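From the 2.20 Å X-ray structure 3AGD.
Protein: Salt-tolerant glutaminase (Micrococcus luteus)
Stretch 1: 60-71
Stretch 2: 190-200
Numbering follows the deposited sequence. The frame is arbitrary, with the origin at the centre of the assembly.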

# COMPACT_ATOMS: atom_id res chain seq x y z
N PHE A 60 -5.52 -23.35 -17.62
CA PHE A 60 -5.22 -24.25 -16.51
C PHE A 60 -6.27 -23.96 -15.43
O PHE A 60 -6.87 -22.89 -15.43
CB PHE A 60 -3.80 -24.00 -15.98
CG PHE A 60 -3.53 -22.56 -15.63
CD1 PHE A 60 -3.96 -22.03 -14.42
CD2 PHE A 60 -2.85 -21.73 -16.53
CE1 PHE A 60 -3.74 -20.68 -14.11
CE2 PHE A 60 -2.62 -20.39 -16.23
CZ PHE A 60 -3.07 -19.86 -15.01
N THR A 61 -6.50 -24.91 -14.54
CA THR A 61 -7.48 -24.69 -13.48
C THR A 61 -6.91 -23.70 -12.47
O THR A 61 -5.79 -23.86 -11.98
CB THR A 61 -7.87 -26.01 -12.81
OG1 THR A 61 -6.70 -26.68 -12.33
CG2 THR A 61 -8.59 -26.91 -13.81
N ILE A 62 -7.70 -22.68 -12.18
CA ILE A 62 -7.32 -21.61 -11.27
C ILE A 62 -7.09 -22.07 -9.83
O ILE A 62 -6.34 -21.44 -9.09
CB ILE A 62 -8.39 -20.48 -11.30
CG1 ILE A 62 -7.94 -19.28 -10.48
CG2 ILE A 62 -9.71 -21.01 -10.77
CD1 ILE A 62 -8.87 -18.09 -10.63
N GLN A 63 -7.73 -23.16 -9.45
CA GLN A 63 -7.59 -23.69 -8.10
C GLN A 63 -7.78 -22.60 -7.03
O GLN A 63 -8.70 -21.79 -7.14
CB GLN A 63 -6.23 -24.38 -7.94
CG GLN A 63 -6.05 -25.64 -8.82
CD GLN A 63 -7.11 -26.70 -8.57
OE1 GLN A 63 -7.53 -26.91 -7.43
NE2 GLN A 63 -7.55 -27.38 -9.63
N SER A 64 -6.90 -22.57 -6.03
CA SER A 64 -7.01 -21.59 -4.94
C SER A 64 -6.98 -20.11 -5.33
O SER A 64 -7.39 -19.26 -4.53
CB SER A 64 -5.93 -21.84 -3.88
OG SER A 64 -6.27 -22.97 -3.09
N ALA A 65 -6.51 -19.80 -6.53
CA ALA A 65 -6.49 -18.40 -6.96
C ALA A 65 -7.92 -17.94 -7.24
O ALA A 65 -8.16 -16.81 -7.65
CB ALA A 65 -5.62 -18.23 -8.20
N SER A 66 -8.87 -18.84 -7.00
CA SER A 66 -10.28 -18.53 -7.19
C SER A 66 -10.82 -17.90 -5.92
O SER A 66 -11.79 -17.13 -5.94
CB SER A 66 -11.07 -19.81 -7.45
OG SER A 66 -11.15 -20.59 -6.27
N LYS A 67 -10.19 -18.23 -4.80
CA LYS A 67 -10.61 -17.76 -3.49
C LYS A 67 -10.85 -16.26 -3.32
O LYS A 67 -11.87 -15.86 -2.75
CB LYS A 67 -9.62 -18.27 -2.44
CG LYS A 67 -9.64 -19.79 -2.31
CD LYS A 67 -8.56 -20.30 -1.37
CE LYS A 67 -8.65 -21.80 -1.19
NZ LYS A 67 -7.57 -22.30 -0.31
N PRO A 68 -9.94 -15.41 -3.80
CA PRO A 68 -10.21 -13.98 -3.62
C PRO A 68 -11.44 -13.49 -4.37
O PRO A 68 -12.12 -12.56 -3.93
CB PRO A 68 -8.92 -13.31 -4.10
CG PRO A 68 -8.31 -14.32 -5.01
CD PRO A 68 -8.58 -15.62 -4.33
N PHE A 69 -11.75 -14.15 -5.48
CA PHE A 69 -12.90 -13.74 -6.29
C PHE A 69 -14.25 -14.19 -5.74
O PHE A 69 -15.21 -13.42 -5.77
CB PHE A 69 -12.68 -14.22 -7.72
CG PHE A 69 -11.38 -13.74 -8.30
CD1 PHE A 69 -10.36 -14.64 -8.62
CD2 PHE A 69 -11.14 -12.38 -8.45
CE1 PHE A 69 -9.12 -14.19 -9.06
CE2 PHE A 69 -9.89 -11.91 -8.89
CZ PHE A 69 -8.88 -12.82 -9.19
N THR A 70 -14.33 -15.40 -5.22
CA THR A 70 -15.59 -15.86 -4.64
C THR A 70 -15.84 -15.07 -3.36
O THR A 70 -16.98 -14.78 -3.01
CB THR A 70 -15.56 -17.38 -4.32
OG1 THR A 70 -14.35 -17.70 -3.64
CG2 THR A 70 -15.67 -18.20 -5.59
N TYR A 71 -14.76 -14.73 -2.67
CA TYR A 71 -14.83 -13.95 -1.44
C TYR A 71 -15.45 -12.59 -1.76
O TYR A 71 -16.31 -12.10 -1.04
CB TYR A 71 -13.43 -13.78 -0.84
CG TYR A 71 -13.35 -13.06 0.50
CD1 TYR A 71 -14.34 -13.23 1.47
CD2 TYR A 71 -12.24 -12.27 0.81
CE1 TYR A 71 -14.23 -12.63 2.73
CE2 TYR A 71 -12.11 -11.67 2.07
CZ TYR A 71 -13.11 -11.85 3.03
OH TYR A 71 -12.98 -11.28 4.28
N GLY A 190 -19.10 -27.76 -4.77
CA GLY A 190 -19.10 -26.43 -5.34
C GLY A 190 -17.72 -25.80 -5.30
O GLY A 190 -17.29 -25.14 -6.25
N TYR A 191 -17.01 -26.00 -4.20
CA TYR A 191 -15.67 -25.45 -4.06
C TYR A 191 -14.70 -26.12 -5.04
O TYR A 191 -13.85 -25.46 -5.63
CB TYR A 191 -15.17 -25.64 -2.62
CG TYR A 191 -13.70 -25.36 -2.43
CD1 TYR A 191 -13.20 -24.06 -2.52
CD2 TYR A 191 -12.80 -26.40 -2.20
CE1 TYR A 191 -11.84 -23.81 -2.38
CE2 TYR A 191 -11.44 -26.16 -2.06
CZ TYR A 191 -10.97 -24.86 -2.16
OH TYR A 191 -9.62 -24.62 -2.06
N VAL A 192 -14.84 -27.43 -5.22
CA VAL A 192 -13.97 -28.13 -6.14
C VAL A 192 -14.22 -27.66 -7.57
O VAL A 192 -13.28 -27.49 -8.35
CB VAL A 192 -14.16 -29.66 -6.06
CG1 VAL A 192 -13.35 -30.36 -7.15
CG2 VAL A 192 -13.72 -30.16 -4.68
N ALA A 193 -15.49 -27.46 -7.91
CA ALA A 193 -15.86 -27.01 -9.25
C ALA A 193 -15.31 -25.60 -9.47
O ALA A 193 -14.84 -25.26 -10.55
CB ALA A 193 -17.37 -27.00 -9.39
N GLN A 194 -15.38 -24.80 -8.42
CA GLN A 194 -14.88 -23.43 -8.44
C GLN A 194 -13.39 -23.44 -8.77
O GLN A 194 -12.92 -22.60 -9.55
CB GLN A 194 -15.13 -22.82 -7.06
CG GLN A 194 -14.29 -21.63 -6.67
CD GLN A 194 -14.44 -21.30 -5.19
OE1 GLN A 194 -15.54 -21.41 -4.63
NE2 GLN A 194 -13.35 -20.90 -4.55
N CYS A 195 -12.67 -24.38 -8.19
CA CYS A 195 -11.23 -24.51 -8.41
C CYS A 195 -10.89 -25.06 -9.79
O CYS A 195 -9.77 -24.88 -10.28
CB CYS A 195 -10.62 -25.44 -7.36
SG CYS A 195 -10.56 -24.76 -5.69
N ALA A 196 -11.86 -25.74 -10.40
CA ALA A 196 -11.66 -26.33 -11.72
C ALA A 196 -11.96 -25.36 -12.85
O ALA A 196 -11.95 -25.74 -14.02
CB ALA A 196 -12.53 -27.58 -11.86
N VAL A 197 -12.24 -24.10 -12.50
CA VAL A 197 -12.51 -23.09 -13.51
C VAL A 197 -11.23 -22.84 -14.31
O VAL A 197 -10.16 -22.64 -13.74
CB VAL A 197 -12.99 -21.77 -12.88
CG1 VAL A 197 -13.09 -20.68 -13.95
CG2 VAL A 197 -14.34 -21.97 -12.23
N LEU A 198 -11.36 -22.84 -15.63
CA LEU A 198 -10.23 -22.63 -16.54
C LEU A 198 -9.89 -21.17 -16.85
O LEU A 198 -10.75 -20.38 -17.25
CB LEU A 198 -10.48 -23.37 -17.85
CG LEU A 198 -10.49 -24.90 -17.78
CD1 LEU A 198 -11.10 -25.49 -19.05
CD2 LEU A 198 -9.05 -25.40 -17.58
N VAL A 199 -8.62 -20.82 -16.65
CA VAL A 199 -8.14 -19.48 -16.93
C VAL A 199 -6.73 -19.57 -17.49
O VAL A 199 -6.06 -20.59 -17.35
CB VAL A 199 -8.10 -18.60 -15.65
CG1 VAL A 199 -9.49 -18.43 -15.08
CG2 VAL A 199 -7.15 -19.22 -14.62
N THR A 200 -6.29 -18.49 -18.13
CA THR A 200 -4.95 -18.41 -18.69
C THR A 200 -4.22 -17.35 -17.87
O THR A 200 -4.84 -16.64 -17.07
CB THR A 200 -4.96 -17.93 -20.15
OG1 THR A 200 -5.42 -16.57 -20.19
CG2 THR A 200 -5.87 -18.80 -21.01
O HOH W 1 -10.70 -28.67 -9.03
O HOH W 2 -14.08 -19.68 -1.81

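Two stretches of one chain, at least 124 residues apart in sequence where they touch, meet as a short antiparallel strand pair that passes into a packing of helical segments. Phe 60 and Val 199 form the hydrogen-bonded pair: Phe 60 N donates to Val 199 O (2.8 Å) and Val 199 N to Phe 60 O (3.0 Å). Thr 61 and Leu 198 form the neighbouring non-hydrogen-bonded pair, their CA atoms 4.6 Å apart, and Ile 62 N continues the ladder by donating to Val 197 O (2.9 Å). CA-H...O contacts fill the gaps, from Leu 198 CA to Phe 60 O (3.5 Å) and from Thr 61 CA to Val 197 O (3.4 Å). Gln 63 N then donates to Cys 195 O (2.8 Å), near the end of the helix that Ala 196 is the first to leave. Here the backbones come very close, Gln 63 CA lying 3.7 Å from Cys 195 CA. Beyond this point stretch 1 turns through a 3-10 segment into a helix, whose axis runs at 122° to that of helix 190-195 and comes no closer than 11.3 Å, and the gap is spanned by side chains, chiefly Gln 194 and Lys 67.

On the sheet face carrying Phe 60 and Val 199, Phe 60 CE1 touches Val 199 CG2 (3.7 Å). Ile 62 CB packs on the same methyl, Val 199 CG2, at 3.8 Å, while Ile 62 CG2 reaches Val 197 CB (4.0 Å); the apolar side chains of Phe 60, Ile 62, Val 197 and Val 199 suit this buried seam. On the face of Thr 61 and Leu 198, Thr 61 CG2 lies 4.1 Å from Leu 198 CD2, leaving its hydroxyl to accept from within its own stretch, Gln 63 NE2 to Thr 61 OG1 (2.9 Å). Although the CA-to-CB bond of Gln 63 points away, its amide folds back, and Gln 63 OE1 lies 3.4 Å from Cys 195 CB.

Gln 194, t at chi1 and chi2, extends across the gap between the helices, and its NE2 donates to Ser 66 OG (2.8 Å). Ser 66 OG in turn donates to Gln 63 O (2.9 Å), so one small hydroxyl joins the side-chain bridge to the turn. Water 2 adds a link, accepting from Gln 194 NE2 (3.1 Å) and lying 2.7 Å from Thr 70 OG1. Gln 194 OE1 is buried without a polar partner, 3.4 Å from Thr 70 CG2. The extended Lys 67 brings its CE to the edge of the Tyr 191 ring, 3.1 Å from Tyr 191 OH. The contact buries 679 Å² between the two stretches, both sides summed.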